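Local atomic coordinates of bifunctional protein PutA (Bdellovibrio bacteriovorus, PDB entry 5UR2), a protein that probably oxidises L-proline to L-glutamate in two steps, pairing a flavin-dependent proline dehydrogenase with an NAD-dependent L-glutamate gamma-semialdehyde dehydrogenase in one chain. Residues K464-E468 with I598-Y603; Q316-P320 with P469-F473; F262-F267 with R293-W298; Q7-R13 with R358-A362. All coordinates share one frame; numbering follows the deposited sequence.

Interaction 1 (K464-E468 with I598-Y603); sequences KFYNE and IDFCRY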
loop_
_atom_site.group_PDB
_atom_site.type_symbol
_atom_site.label_atom_id
_atom_site.label_comp_id
_atom_site.label_asym_id
_atom_site.label_seq_id
_atom_site.Cartn_x
_atom_site.Cartn_y
_atom_site.Cartn_z
ATOM N N LYS B 464 -5.306 15.369 -0.055
ATOM C CA LYS B 464 -3.983 15.307 0.546
ATOM C C LYS B 464 -4.067 15.587 2.043
ATOM O O LYS B 464 -4.867 16.405 2.485
ATOM C CB LYS B 464 -3.046 16.303 -0.139
ATOM C CG LYS B 464 -1.625 16.304 0.379
ATOM C CD LYS B 464 -0.738 17.251 -0.448
ATOM C CE LYS B 464 0.599 17.590 0.244
ATOM N NZ LYS B 464 1.414 16.405 0.652
ATOM N N PHE B 465 -3.261 14.872 2.824
ATOM C CA PHE B 465 -3.163 15.135 4.254
ATOM C C PHE B 465 -2.310 16.365 4.524
ATOM O O PHE B 465 -1.230 16.523 3.946
ATOM C CB PHE B 465 -2.534 13.952 4.983
ATOM C CG PHE B 465 -2.244 14.228 6.430
ATOM C CD1 PHE B 465 -3.240 14.059 7.394
ATOM C CD2 PHE B 465 -0.982 14.660 6.830
ATOM C CE1 PHE B 465 -2.974 14.310 8.726
ATOM C CE2 PHE B 465 -0.710 14.922 8.168
ATOM C CZ PHE B 465 -1.710 14.750 9.118
ATOM N N TYR B 466 -2.765 17.196 5.464
ATOM C CA TYR B 466 -1.996 18.342 5.944
ATOM C C TYR B 466 -1.872 18.269 7.455
ATOM O O TYR B 466 -2.818 17.881 8.147
ATOM C CB TYR B 466 -2.642 19.691 5.539
ATOM C CG TYR B 466 -2.554 19.918 4.053
ATOM C CD1 TYR B 466 -3.552 19.444 3.184
ATOM C CD2 TYR B 466 -1.442 20.550 3.506
ATOM C CE1 TYR B 466 -3.441 19.623 1.807
ATOM C CE2 TYR B 466 -1.324 20.754 2.125
ATOM C CZ TYR B 466 -2.322 20.277 1.280
ATOM O OH TYR B 466 -2.176 20.474 -0.077
ATOM N N ASN B 467 -0.697 18.625 7.958
ATOM C CA ASN B 467 -0.485 18.690 9.394
ATOM C C ASN B 467 -1.145 19.926 10.000
ATOM O O ASN B 467 -1.249 20.974 9.368
ATOM C CB ASN B 467 1.003 18.715 9.697
ATOM C CG ASN B 467 1.695 17.447 9.276
ATOM O OD1 ASN B 467 2.103 17.299 8.116
ATOM N ND2 ASN B 467 1.871 16.532 10.224
ATOM N N GLU B 468 -1.534 19.801 11.255
ATOM C CA GLU B 468 -2.103 20.918 12.001
ATOM C C GLU B 468 -1.059 22.009 12.252
ATOM O O GLU B 468 0.035 21.717 12.764
ATOM C CB GLU B 468 -2.655 20.400 13.331
ATOM C CG GLU B 468 -3.154 21.491 14.253
ATOM C CD GLU B 468 -4.492 22.072 13.838
ATOM O OE1 GLU B 468 -5.209 21.463 13.008
ATOM O OE2 GLU B 468 -4.827 23.154 14.347
ATOM N N ILE B 598 -3.687 15.820 17.200
ATOM C CA ILE B 598 -4.665 16.101 16.156
ATOM C C ILE B 598 -4.257 15.421 14.855
ATOM O O ILE B 598 -5.088 14.827 14.156
ATOM C CB ILE B 598 -4.808 17.622 15.993
ATOM C CG1 ILE B 598 -5.455 18.191 17.250
ATOM C CG2 ILE B 598 -5.608 18.007 14.702
ATOM C CD1 ILE B 598 -5.302 19.714 17.389
ATOM N N ASP B 599 -2.964 15.469 14.536
ATOM C CA ASP B 599 -2.468 14.869 13.303
ATOM C C ASP B 599 -2.723 13.367 13.269
ATOM O O ASP B 599 -3.114 12.832 12.228
ATOM C CB ASP B 599 -0.969 15.154 13.128
ATOM C CG ASP B 599 -0.675 16.592 12.701
ATOM O OD1 ASP B 599 -1.620 17.314 12.275
ATOM O OD2 ASP B 599 0.526 16.991 12.762
ATOM N N PHE B 600 -2.466 12.665 14.383
ATOM C CA PHE B 600 -2.736 11.223 14.444
ATOM C C PHE B 600 -4.204 10.931 14.146
ATOM O O PHE B 600 -4.530 10.047 13.338
ATOM C CB PHE B 600 -2.349 10.663 15.823
ATOM C CG PHE B 600 -0.869 10.380 15.996
ATOM C CD1 PHE B 600 -0.137 9.738 14.994
ATOM C CD2 PHE B 600 -0.221 10.729 17.174
ATOM C CE1 PHE B 600 1.223 9.466 15.152
ATOM C CE2 PHE B 600 1.158 10.463 17.355
ATOM C CZ PHE B 600 1.872 9.832 16.331
ATOM N N CYS B 601 -5.102 11.673 14.801
ATOM C CA CYS B 601 -6.534 11.554 14.560
ATOM C C CYS B 601 -6.858 11.663 13.080
ATOM O O CYS B 601 -7.494 10.778 12.490
ATOM C CB CYS B 601 -7.279 12.648 15.325
ATOM S SG CYS B 601 -7.333 12.434 17.098
ATOM N N ARG B 602 -6.440 12.768 12.464
ATOM C CA ARG B 602 -6.834 12.999 11.079
ATOM C C ARG B 602 -6.159 12.010 10.138
ATOM O O ARG B 602 -6.787 11.530 9.192
ATOM C CB ARG B 602 -6.513 14.441 10.676
ATOM C CG ARG B 602 -7.180 15.445 11.584
ATOM C CD ARG B 602 -7.659 16.615 10.772
ATOM N NE ARG B 602 -8.129 17.709 11.611
ATOM C CZ ARG B 602 -9.354 17.806 12.115
ATOM N NH1 ARG B 602 -10.259 16.855 11.900
ATOM N NH2 ARG B 602 -9.677 18.867 12.844
ATOM N N TYR B 603 -4.889 11.679 10.393
ATOM C CA TYR B 603 -4.169 10.773 9.501
ATOM C C TYR B 603 -4.738 9.359 9.568
ATOM O O TYR B 603 -4.970 8.723 8.533
ATOM C CB TYR B 603 -2.689 10.775 9.846
ATOM C CG TYR B 603 -1.809 9.943 8.934
ATOM C CD1 TYR B 603 -1.201 10.511 7.812
ATOM C CD2 TYR B 603 -1.555 8.598 9.210
ATOM C CE1 TYR B 603 -0.354 9.749 6.971
ATOM C CE2 TYR B 603 -0.729 7.834 8.385
ATOM C CZ TYR B 603 -0.128 8.413 7.269
ATOM O OH TYR B 603 0.690 7.655 6.465
HETATM O O HOH W 1 -3.897 17.351 10.643
HETATM O O HOH W 2 0.978 19.371 14.175
HETATM O O HOH W 3 -5.834 19.335 11.461
HETATM O O HOH W 4 -7.858 21.092 13.416
#
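The carboxylate of D599 takes two hydrogen bonds from the loop 464-468, one on each oxygen. E468 N gives the shorter, 2.7 Å to D599 OD1, and meets the syn lone pair of that oxygen almost in line with its N-H (166°). N467 ND2 reaches D599 OD2 at 2.9 Å with the acceptor in its own amide plane, but it comes down from above the carboxylate, so the two flat groups stand nearly upright to each other. Two waters add a further donor to each oxygen: one links OD1 to Y466 O, the other links OD2 to E468 O. Four donors thus surround the side chain, which should favour its charged form. One turn further along the helix, Y603 meets F465 in a T-shaped stack, the edge of Y603 directed at the face of F465 with ring centroids 5.4 Å apart. Because CG of F465 stands anti to its backbone N (chi1 173°), the ring swings across to the helix, and its CE1 comes 3.7 Å from Y603 CB. E468 and R602 do not touch; two waters bridge E468 OE1 to R602 NE and NH2, in the guanidinium plane. Further out, E468 OE2 forms a salt bridge with R572, R602 NH2 one with D566, and the amide of N467 is also held by V938 O and R940. The loop, which precedes helix 476-491, therefore runs along helix 587-611 of the aldehyde dehydrogenase region, with helix 554-570 packed beside I598, C601 and R602 and the loop around V938 lying against F600 and Y603.

Interaction 2 (Q316-P320 with P469-F473); sequences QRGWP and PLLDF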
loop_
_atom_site.group_PDB
_atom_site.type_symbol
_atom_site.label_atom_id
_atom_site.label_comp_id
_atom_site.label_asym_id
_atom_site.label_seq_id
_atom_site.Cartn_x
_atom_site.Cartn_y
_atom_site.Cartn_z
ATOM N N GLN B 316 5.819 25.184 5.151
ATOM C CA GLN B 316 6.185 24.157 6.119
ATOM C C GLN B 316 5.391 24.293 7.412
ATOM O O GLN B 316 5.058 23.286 8.051
ATOM C CB GLN B 316 7.680 24.226 6.438
ATOM C CG GLN B 316 8.594 23.728 5.348
ATOM C CD GLN B 316 10.016 23.637 5.835
ATOM O OE1 GLN B 316 10.308 23.968 6.992
ATOM N NE2 GLN B 316 10.917 23.176 4.965
ATOM N N ARG B 317 5.078 25.517 7.819
ATOM C CA ARG B 317 4.359 25.703 9.070
ATOM C C ARG B 317 2.843 25.672 8.909
ATOM O O ARG B 317 2.130 25.651 9.922
ATOM C CB ARG B 317 4.804 27.010 9.739
ATOM C CG ARG B 317 6.227 26.925 10.286
ATOM C CD ARG B 317 6.597 28.177 11.048
ATOM N NE ARG B 317 7.948 28.106 11.601
ATOM C CZ ARG B 317 8.224 27.700 12.841
ATOM N NH1 ARG B 317 7.243 27.339 13.657
ATOM N NH2 ARG B 317 9.479 27.663 13.272
ATOM N N GLY B 318 2.339 25.614 7.680
ATOM C CA GLY B 318 0.913 25.789 7.458
ATOM C C GLY B 318 0.421 27.159 7.870
ATOM O O GLY B 318 -0.702 27.286 8.352
ATOM N N TRP B 319 1.245 28.183 7.727
ATOM C CA TRP B 319 0.855 29.537 8.075
ATOM C C TRP B 319 0.580 30.340 6.812
ATOM O O TRP B 319 1.061 29.991 5.728
ATOM C CB TRP B 319 1.955 30.226 8.905
ATOM C CG TRP B 319 2.091 29.682 10.280
ATOM C CD1 TRP B 319 1.298 28.731 10.875
ATOM C CD2 TRP B 319 3.076 30.053 11.259
ATOM N NE1 TRP B 319 1.726 28.493 12.160
ATOM C CE2 TRP B 319 2.815 29.288 12.424
ATOM C CE3 TRP B 319 4.147 30.963 11.267
ATOM C CZ2 TRP B 319 3.594 29.393 13.588
ATOM C CZ3 TRP B 319 4.928 31.065 12.430
ATOM C CH2 TRP B 319 4.641 30.279 13.570
ATOM N N PRO B 320 -0.186 31.428 6.918
ATOM C CA PRO B 320 -0.393 32.297 5.748
ATOM C C PRO B 320 0.941 32.814 5.231
ATOM O O PRO B 320 1.856 33.093 6.003
ATOM C CB PRO B 320 -1.256 33.445 6.294
ATOM C CG PRO B 320 -1.815 32.950 7.585
ATOM C CD PRO B 320 -0.812 31.976 8.135
ATOM N N PRO B 469 -1.361 23.270 11.943
ATOM C CA PRO B 469 -0.410 24.350 12.243
ATOM C C PRO B 469 -0.212 24.518 13.739
ATOM O O PRO B 469 -1.152 24.403 14.525
ATOM C CB PRO B 469 -1.075 25.603 11.642
ATOM C CG PRO B 469 -2.089 25.097 10.688
ATOM C CD PRO B 469 -2.544 23.752 11.214
ATOM N N LEU B 470 1.027 24.797 14.128
ATOM C CA LEU B 470 1.295 25.110 15.524
ATOM C C LEU B 470 1.000 26.580 15.786
ATOM O O LEU B 470 0.909 27.394 14.868
ATOM C CB LEU B 470 2.750 24.820 15.896
ATOM C CG LEU B 470 3.150 23.347 15.710
ATOM C CD1 LEU B 470 4.532 23.064 16.290
ATOM C CD2 LEU B 470 2.091 22.430 16.317
ATOM N N LEU B 471 0.868 26.916 17.057
ATOM C CA LEU B 471 0.597 28.290 17.425
ATOM C C LEU B 471 1.806 29.184 17.138
ATOM O O LEU B 471 2.967 28.764 17.232
ATOM C CB LEU B 471 0.229 28.375 18.905
ATOM C CG LEU B 471 -1.113 27.832 19.371
ATOM C CD1 LEU B 471 -1.165 27.791 20.899
ATOM C CD2 LEU B 471 -2.247 28.704 18.824
ATOM N N ASP B 472 1.513 30.441 16.805
ATOM C CA ASP B 472 2.516 31.498 16.657
ATOM C C ASP B 472 2.478 32.340 17.927
ATOM O O ASP B 472 1.599 33.198 18.083
ATOM C CB ASP B 472 2.219 32.342 15.413
ATOM C CG ASP B 472 3.261 33.446 15.174
ATOM O OD1 ASP B 472 4.277 33.516 15.900
ATOM O OD2 ASP B 472 3.073 34.229 14.229
ATOM N N PHE B 473 3.426 32.106 18.841
ATOM C CA PHE B 473 3.365 32.850 20.096
ATOM C C PHE B 473 3.842 34.293 19.967
ATOM O O PHE B 473 3.810 35.037 20.964
ATOM C CB PHE B 473 4.135 32.115 21.201
ATOM C CG PHE B 473 3.341 30.978 21.827
ATOM C CD1 PHE B 473 2.156 31.236 22.498
ATOM C CD2 PHE B 473 3.786 29.663 21.750
ATOM C CE1 PHE B 473 1.424 30.214 23.067
ATOM C CE2 PHE B 473 3.054 28.631 22.322
ATOM C CZ PHE B 473 1.879 28.904 22.979
HETATM O O HOH W 5 3.162 25.228 12.366
#
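L470 O receives the indole N-H of W319 across the contact. W319 NE1 lies 3.0 Å from L470 O, which sits near the ring plane, though the bond is bent, 146° at the hydrogen. Beside it a water joins R317 O to L470 N, so L470 is held at its carbonyl by W319 and, through the water, at its amide by the last turn of the helix. With CG beside the backbone N (chi1 -70°), the indole reaches along the incoming loop, its pyrrole edge by P469 and its benzene ring by D472. CB of D472 sits over one face of the six-membered ring, 4.0 Å from the centroid, a CH-pi contact. The D472 carboxylate follows nearly parallel to the ring (18°), and its OD1 is taken by A474 N. On the opposite face lies CD of R317, whose guanidinium turns to E313; the indole is thus sandwiched between two aliphatic groups. P469 packs against the backbone where the helix stops: its CG is 3.5 Å from G318 O, and its CB is 4.0 Å from W319 CD1. R572 also bonds P469 O and D591 bonds L471 N, which ties the loop to the aldehyde dehydrogenase part. G318, with positive phi, closes helix 307-317 in a Schellman motif, and the contact docks this helix C-terminus, on the proline dehydrogenase barrel, against the loop between helices 440-444 and 476-491.

Interaction 3 (F262-F267 with R293-W298); sequences FKNYKF and RGTPFW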
loop_
_atom_site.group_PDB
_atom_site.type_symbol
_atom_site.label_atom_id
_atom_site.label_comp_id
_atom_site.label_asym_id
_atom_site.label_seq_id
_atom_site.Cartn_x
_atom_site.Cartn_y
_atom_site.Cartn_z
ATOM N N PHE B 262 16.517 60.086 23.368
ATOM C CA PHE B 262 16.596 59.929 21.919
ATOM C C PHE B 262 15.547 60.696 21.126
ATOM O O PHE B 262 15.708 60.836 19.909
ATOM C CB PHE B 262 16.457 58.445 21.526
ATOM C CG PHE B 262 17.526 57.554 22.079
ATOM C CD1 PHE B 262 18.860 57.760 21.761
ATOM C CD2 PHE B 262 17.197 56.503 22.915
ATOM C CE1 PHE B 262 19.848 56.923 22.261
ATOM C CE2 PHE B 262 18.177 55.669 23.429
ATOM C CZ PHE B 262 19.507 55.876 23.095
ATOM N N LYS B 263 14.479 61.185 21.762
ATOM C CA LYS B 263 13.311 61.595 20.983
ATOM C C LYS B 263 13.563 62.814 20.098
ATOM O O LYS B 263 12.680 63.164 19.313
ATOM C CB LYS B 263 12.088 61.798 21.890
ATOM C CG LYS B 263 12.079 63.009 22.805
ATOM C CD LYS B 263 10.980 62.836 23.864
ATOM C CE LYS B 263 9.760 62.109 23.297
ATOM N NZ LYS B 263 8.820 61.645 24.359
ATOM N N ASN B 264 14.704 63.493 20.231
ATOM C CA ASN B 264 14.997 64.684 19.444
ATOM C C ASN B 264 16.003 64.429 18.327
ATOM O O ASN B 264 16.339 65.356 17.591
ATOM C CB ASN B 264 15.549 65.772 20.364
ATOM C CG ASN B 264 14.533 66.225 21.377
ATOM O OD1 ASN B 264 13.433 66.658 21.028
ATOM N ND2 ASN B 264 14.861 66.040 22.646
ATOM N N TYR B 265 16.465 63.197 18.154
ATOM C CA TYR B 265 17.474 62.884 17.150
ATOM C C TYR B 265 16.799 62.393 15.875
ATOM O O TYR B 265 15.985 61.467 15.918
ATOM C CB TYR B 265 18.448 61.833 17.682
ATOM C CG TYR B 265 19.728 61.707 16.883
ATOM C CD1 TYR B 265 20.612 62.780 16.772
ATOM C CD2 TYR B 265 20.077 60.496 16.274
ATOM C CE1 TYR B 265 21.797 62.659 16.051
ATOM C CE2 TYR B 265 21.256 60.371 15.552
ATOM C CZ TYR B 265 22.112 61.452 15.446
ATOM O OH TYR B 265 23.288 61.323 14.736
ATOM N N LYS B 266 17.140 63.014 14.746
ATOM C CA LYS B 266 16.529 62.695 13.461
ATOM C C LYS B 266 17.191 61.527 12.734
ATOM O O LYS B 266 16.538 60.881 11.908
ATOM C CB LYS B 266 16.583 63.916 12.533
ATOM C CG LYS B 266 15.726 65.086 12.960
ATOM C CD LYS B 266 15.640 66.142 11.848
ATOM C CE LYS B 266 16.978 66.780 11.578
ATOM N NZ LYS B 266 16.817 67.873 10.590
ATOM N N PHE B 267 18.436 61.201 13.056
ATOM C CA PHE B 267 19.261 60.327 12.220
ATOM C C PHE B 267 19.322 58.896 12.752
ATOM O O PHE B 267 20.373 58.276 12.914
ATOM C CB PHE B 267 20.631 60.959 12.071
ATOM C CG PHE B 267 20.559 62.301 11.415
ATOM C CD1 PHE B 267 19.900 62.446 10.205
ATOM C CD2 PHE B 267 21.024 63.433 12.054
ATOM C CE1 PHE B 267 19.793 63.689 9.597
ATOM C CE2 PHE B 267 20.916 64.686 11.451
ATOM C CZ PHE B 267 20.294 64.812 10.219
ATOM N N ARG B 293 5.898 61.372 17.951
ATOM C CA ARG B 293 7.250 61.524 18.475
ATOM C C ARG B 293 7.682 62.985 18.465
ATOM O O ARG B 293 8.339 63.451 19.403
ATOM C CB ARG B 293 8.224 60.662 17.669
ATOM C CG ARG B 293 9.677 60.809 18.097
ATOM C CD ARG B 293 10.551 59.829 17.343
ATOM N NE ARG B 293 11.933 59.781 17.814
ATOM C CZ ARG B 293 12.978 60.231 17.120
ATOM N NH1 ARG B 293 12.814 60.778 15.918
ATOM N NH2 ARG B 293 14.197 60.120 17.623
ATOM N N GLY B 294 7.284 63.734 17.436
ATOM C CA GLY B 294 7.617 65.141 17.338
ATOM C C GLY B 294 8.969 65.455 16.740
ATOM O O GLY B 294 9.372 66.618 16.746
ATOM N N THR B 295 9.688 64.452 16.240
ATOM C CA THR B 295 10.958 64.612 15.591
ATOM C C THR B 295 10.986 63.548 14.501
ATOM O O THR B 295 10.639 62.388 14.770
ATOM C CB THR B 295 12.136 64.440 16.551
ATOM O OG1 THR B 295 12.108 65.484 17.543
ATOM C CG2 THR B 295 13.470 64.434 15.798
ATOM N N PRO B 296 11.355 63.900 13.281
ATOM C CA PRO B 296 11.379 62.898 12.215
ATOM C C PRO B 296 12.433 61.824 12.462
ATOM O O PRO B 296 13.387 61.992 13.224
ATOM C CB PRO B 296 11.692 63.717 10.959
ATOM C CG PRO B 296 11.281 65.152 11.335
ATOM C CD PRO B 296 11.600 65.268 12.786
ATOM N N PHE B 297 12.205 60.678 11.828
ATOM C CA PHE B 297 13.220 59.654 11.632
ATOM C C PHE B 297 13.072 59.149 10.200
ATOM O O PHE B 297 12.175 59.571 9.468
ATOM C CB PHE B 297 13.080 58.533 12.668
ATOM C CG PHE B 297 11.769 57.820 12.598
ATOM C CD1 PHE B 297 10.668 58.291 13.294
ATOM C CD2 PHE B 297 11.630 56.678 11.816
ATOM C CE1 PHE B 297 9.452 57.628 13.217
ATOM C CE2 PHE B 297 10.408 56.017 11.729
ATOM C CZ PHE B 297 9.320 56.490 12.431
ATOM N N TRP B 298 13.925 58.212 9.805
ATOM C CA TRP B 298 14.001 57.759 8.422
ATOM C C TRP B 298 13.424 56.355 8.245
ATOM O O TRP B 298 13.517 55.513 9.141
ATOM C CB TRP B 298 15.453 57.775 7.942
ATOM C CG TRP B 298 15.952 59.148 7.707
ATOM C CD1 TRP B 298 16.233 60.081 8.655
ATOM C CD2 TRP B 298 16.232 59.755 6.442
ATOM N NE1 TRP B 298 16.674 61.235 8.061
ATOM C CE2 TRP B 298 16.683 61.065 6.703
ATOM C CE3 TRP B 298 16.148 59.321 5.116
ATOM C CZ2 TRP B 298 17.045 61.949 5.688
ATOM C CZ3 TRP B 298 16.512 60.203 4.104
ATOM C CH2 TRP B 298 16.949 61.506 4.399
#
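R293 sends its side chain out fully extended, with chi1, chi2 and chi3 all near 180°, and so carries the guanidinium from the end of helix 279-293 to the carbonyls of 262-267. Both segments are helix-to-strand loops of the proline dehydrogenase (beta/alpha)8 barrel, leading into the adjacent parallel strands 268-273 and 298-302. The grip is end-on: R293 NH2 is 2.8 Å from Y265 O, in the carbonyl plane on a lone pair, while R293 NH1, at 3.2 Å from the same Y265 O, approaches from above that plane. A type I turn from F262 to Y265 presents this carbonyl and also places K263 O over one face of the guanidinium, 3.6 Å above its plane. R293 NH1 turns back to its own loop as well, bonding T295 O at 2.9 Å, and R293 NE donates to I257 O. One arginine thereby joins the end of helix 246-257, the turn and the second loop through backbone oxygens, a positive group among several carbonyl dipoles. T295 meets the segment with both branches: OG1 lies beside K263 O, and CG2 packs against N264 O and, at 3.7 Å, K266 CG. W298 brings its CD1 edge 3.4 Å from K266 O, near the ring plane, and its ring pairs edge-to-face with F235. Near the strands the backbones pass close enough for two CH-to-carbonyl contacts. K266 CA approaches P296 O at 3.2 Å, and F297 CA points at K266 O over 3.5 Å, nearly straight at 174°.

Interaction 4 (Q7-R13 with R358-A362); sequences QSQIVSR and RTLAA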
loop_
_atom_site.group_PDB
_atom_site.type_symbol
_atom_site.label_atom_id
_atom_site.label_comp_id
_atom_site.label_asym_id
_atom_site.label_seq_id
_atom_site.Cartn_x
_atom_site.Cartn_y
_atom_site.Cartn_z
ATOM N N GLN B 7 1.426 57.894 -15.492
ATOM C CA GLN B 7 2.152 56.716 -15.941
ATOM C C GLN B 7 2.976 57.016 -17.185
ATOM O O GLN B 7 4.061 56.452 -17.360
ATOM C CB GLN B 7 1.177 55.560 -16.167
ATOM C CG GLN B 7 0.515 55.120 -14.851
ATOM C CD GLN B 7 1.543 54.861 -13.736
ATOM O OE1 GLN B 7 2.595 54.258 -13.962
ATOM N NE2 GLN B 7 1.261 55.376 -12.543
ATOM N N SER B 8 2.477 57.892 -18.062
ATOM C CA SER B 8 3.254 58.295 -19.228
ATOM C C SER B 8 4.463 59.142 -18.845
ATOM O O SER B 8 5.500 59.071 -19.512
ATOM C CB SER B 8 2.372 59.055 -20.218
ATOM O OG SER B 8 2.693 60.436 -20.203
ATOM N N GLN B 9 4.347 59.975 -17.809
ATOM C CA GLN B 9 5.498 60.779 -17.401
ATOM C C GLN B 9 6.553 59.929 -16.701
ATOM O O GLN B 9 7.755 60.197 -16.826
ATOM C CB GLN B 9 5.057 61.912 -16.488
ATOM C CG GLN B 9 3.928 62.756 -17.047
ATOM C CD GLN B 9 3.641 63.989 -16.203
ATOM O OE1 GLN B 9 4.553 64.619 -15.660
ATOM N NE2 GLN B 9 2.365 64.337 -16.092
ATOM N N ILE B 10 6.128 58.910 -15.956
ATOM C CA ILE B 10 7.087 57.995 -15.344
ATOM C C ILE B 10 7.851 57.229 -16.426
ATOM O O ILE B 10 9.085 57.143 -16.394
ATOM C CB ILE B 10 6.369 57.062 -14.355
ATOM C CG1 ILE B 10 5.852 57.890 -13.174
ATOM C CG2 ILE B 10 7.300 55.955 -13.876
ATOM C CD1 ILE B 10 4.967 57.131 -12.240
ATOM N N VAL B 11 7.131 56.706 -17.426
ATOM C CA VAL B 11 7.790 56.001 -18.527
ATOM C C VAL B 11 8.833 56.893 -19.188
ATOM O O VAL B 11 9.929 56.436 -19.538
ATOM C CB VAL B 11 6.754 55.484 -19.543
ATOM C CG1 VAL B 11 7.439 55.023 -20.830
ATOM C CG2 VAL B 11 5.977 54.334 -18.945
ATOM N N SER B 12 8.508 58.177 -19.375
ATOM C CA SER B 12 9.458 59.111 -19.979
ATOM C C SER B 12 10.720 59.253 -19.136
ATOM O O SER B 12 11.832 59.304 -19.676
ATOM C CB SER B 12 8.799 60.478 -20.191
ATOM O OG SER B 12 7.726 60.369 -21.103
ATOM N N ARG B 13 10.568 59.378 -17.815
ATOM C CA ARG B 13 11.743 59.510 -16.962
ATOM C C ARG B 13 12.613 58.261 -17.029
ATOM O O ARG B 13 13.846 58.357 -17.075
ATOM C CB ARG B 13 11.325 59.804 -15.523
ATOM C CG ARG B 13 12.501 59.954 -14.580
ATOM C CD ARG B 13 13.364 61.120 -15.021
ATOM N NE ARG B 13 12.569 62.327 -15.219
ATOM C CZ ARG B 13 12.292 63.212 -14.267
ATOM N NH1 ARG B 13 12.767 63.039 -13.038
ATOM N NH2 ARG B 13 11.547 64.281 -14.553
ATOM N N ARG B 358 12.381 51.439 -13.265
ATOM C CA ARG B 358 10.965 51.793 -13.126
ATOM C C ARG B 358 10.665 52.351 -11.737
ATOM O O ARG B 358 10.122 53.459 -11.603
ATOM C CB ARG B 358 10.078 50.578 -13.419
ATOM C CG ARG B 358 8.660 50.670 -12.829
ATOM C CD ARG B 358 7.796 51.728 -13.520
ATOM N NE ARG B 358 6.654 52.131 -12.688
ATOM C CZ ARG B 358 5.571 52.761 -13.150
ATOM N NH1 ARG B 358 5.473 53.057 -14.438
ATOM N NH2 ARG B 358 4.584 53.102 -12.325
ATOM N N THR B 359 11.033 51.597 -10.692
ATOM C CA THR B 359 10.829 52.030 -9.309
ATOM C C THR B 359 11.469 53.387 -9.048
ATOM O O THR B 359 10.843 54.289 -8.474
ATOM C CB THR B 359 11.413 50.986 -8.353
ATOM O OG1 THR B 359 10.857 49.696 -8.651
ATOM C CG2 THR B 359 11.114 51.360 -6.877
ATOM N N LEU B 360 12.735 53.541 -9.438
ATOM C CA LEU B 360 13.427 54.807 -9.222
ATOM C C LEU B 360 12.729 55.959 -9.945
ATOM O O LEU B 360 12.578 57.050 -9.383
ATOM C CB LEU B 360 14.884 54.688 -9.676
ATOM C CG LEU B 360 15.737 53.637 -8.946
ATOM C CD1 LEU B 360 17.077 53.416 -9.642
ATOM C CD2 LEU B 360 15.964 54.069 -7.523
ATOM N N ALA B 361 12.318 55.743 -11.199
ATOM C CA ALA B 361 11.683 56.811 -11.976
ATOM C C ALA B 361 10.330 57.201 -11.389
ATOM O O ALA B 361 9.964 58.382 -11.396
ATOM C CB ALA B 361 11.520 56.385 -13.438
ATOM N N ALA B 362 9.565 56.227 -10.898
ATOM C CA ALA B 362 8.295 56.544 -10.248
ATOM C C ALA B 362 8.519 57.402 -9.006
ATOM O O ALA B 362 7.848 58.420 -8.808
ATOM C CB ALA B 362 7.557 55.253 -9.888
#
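Helix 6-22 of the N-terminal PutA region packs here on helix 357-369, which follows strand 349-353 of the proline dehydrogenase barrel. The short segments cross at 119° with axes 8.5 Å apart, a spacing consistent with the small side chains of A361, which points at the incoming helix, and A362 beside it. I10 fills the middle of the contact. Its CD1 meets A362 CB at 4.0 Å, while its CG2 lies 3.5 Å above the guanidinium plane of R358, off to the rim. At one end R13 lays its CG on A361 CB at 3.9 Å; the chain then bends away, and the charged group is paired with E368 further along the same barrel helix. At the other end the R358 guanidinium and the Q7 amide lie nearly coplanar. R358 NH2 is 2.8 Å from Q7 OE1, in the carbonyl plane on a lone pair, and R358 NH1, 3.2 Å from Q7 OE1, lies almost on the line of the C=O bond. A bend at chi2 (-51°) of Q7 brings the amide oxygen round to this edge. The guanidinium has further partners in E335, by a salt bridge, and in L444 O. A neutral amide oxygen thus shares a buried arginine with the carboxylate of E335, so its charge is probably balanced mainly within the barrel, while Q7 and the methyl of I10 fix the group's edge and face from the N-terminal helix.

Overall arrangement
Interactions 3 and 4 both involve the proline dehydrogenase barrel, with centres 31 Å apart: one joins loops leading into strands 268-273 and 298-302, the other lays N-terminal helix 6-22 on helix 357-369. Along the chain interaction 3 is nested inside the loop that interaction 4 closes, and it closes before interactions 1 and 2 open. Interactions 1 and 2 share the loop 464-473, their centres 14 Å apart, and their segments alternate in sequence, as do those of 2 and 4. The loop thus lies between the two catalytic regions, its first half on helix 587-611 and its second touching both. The centres of interactions 1 and 3 are 50 Å apart, on opposite sides of the chain's centre.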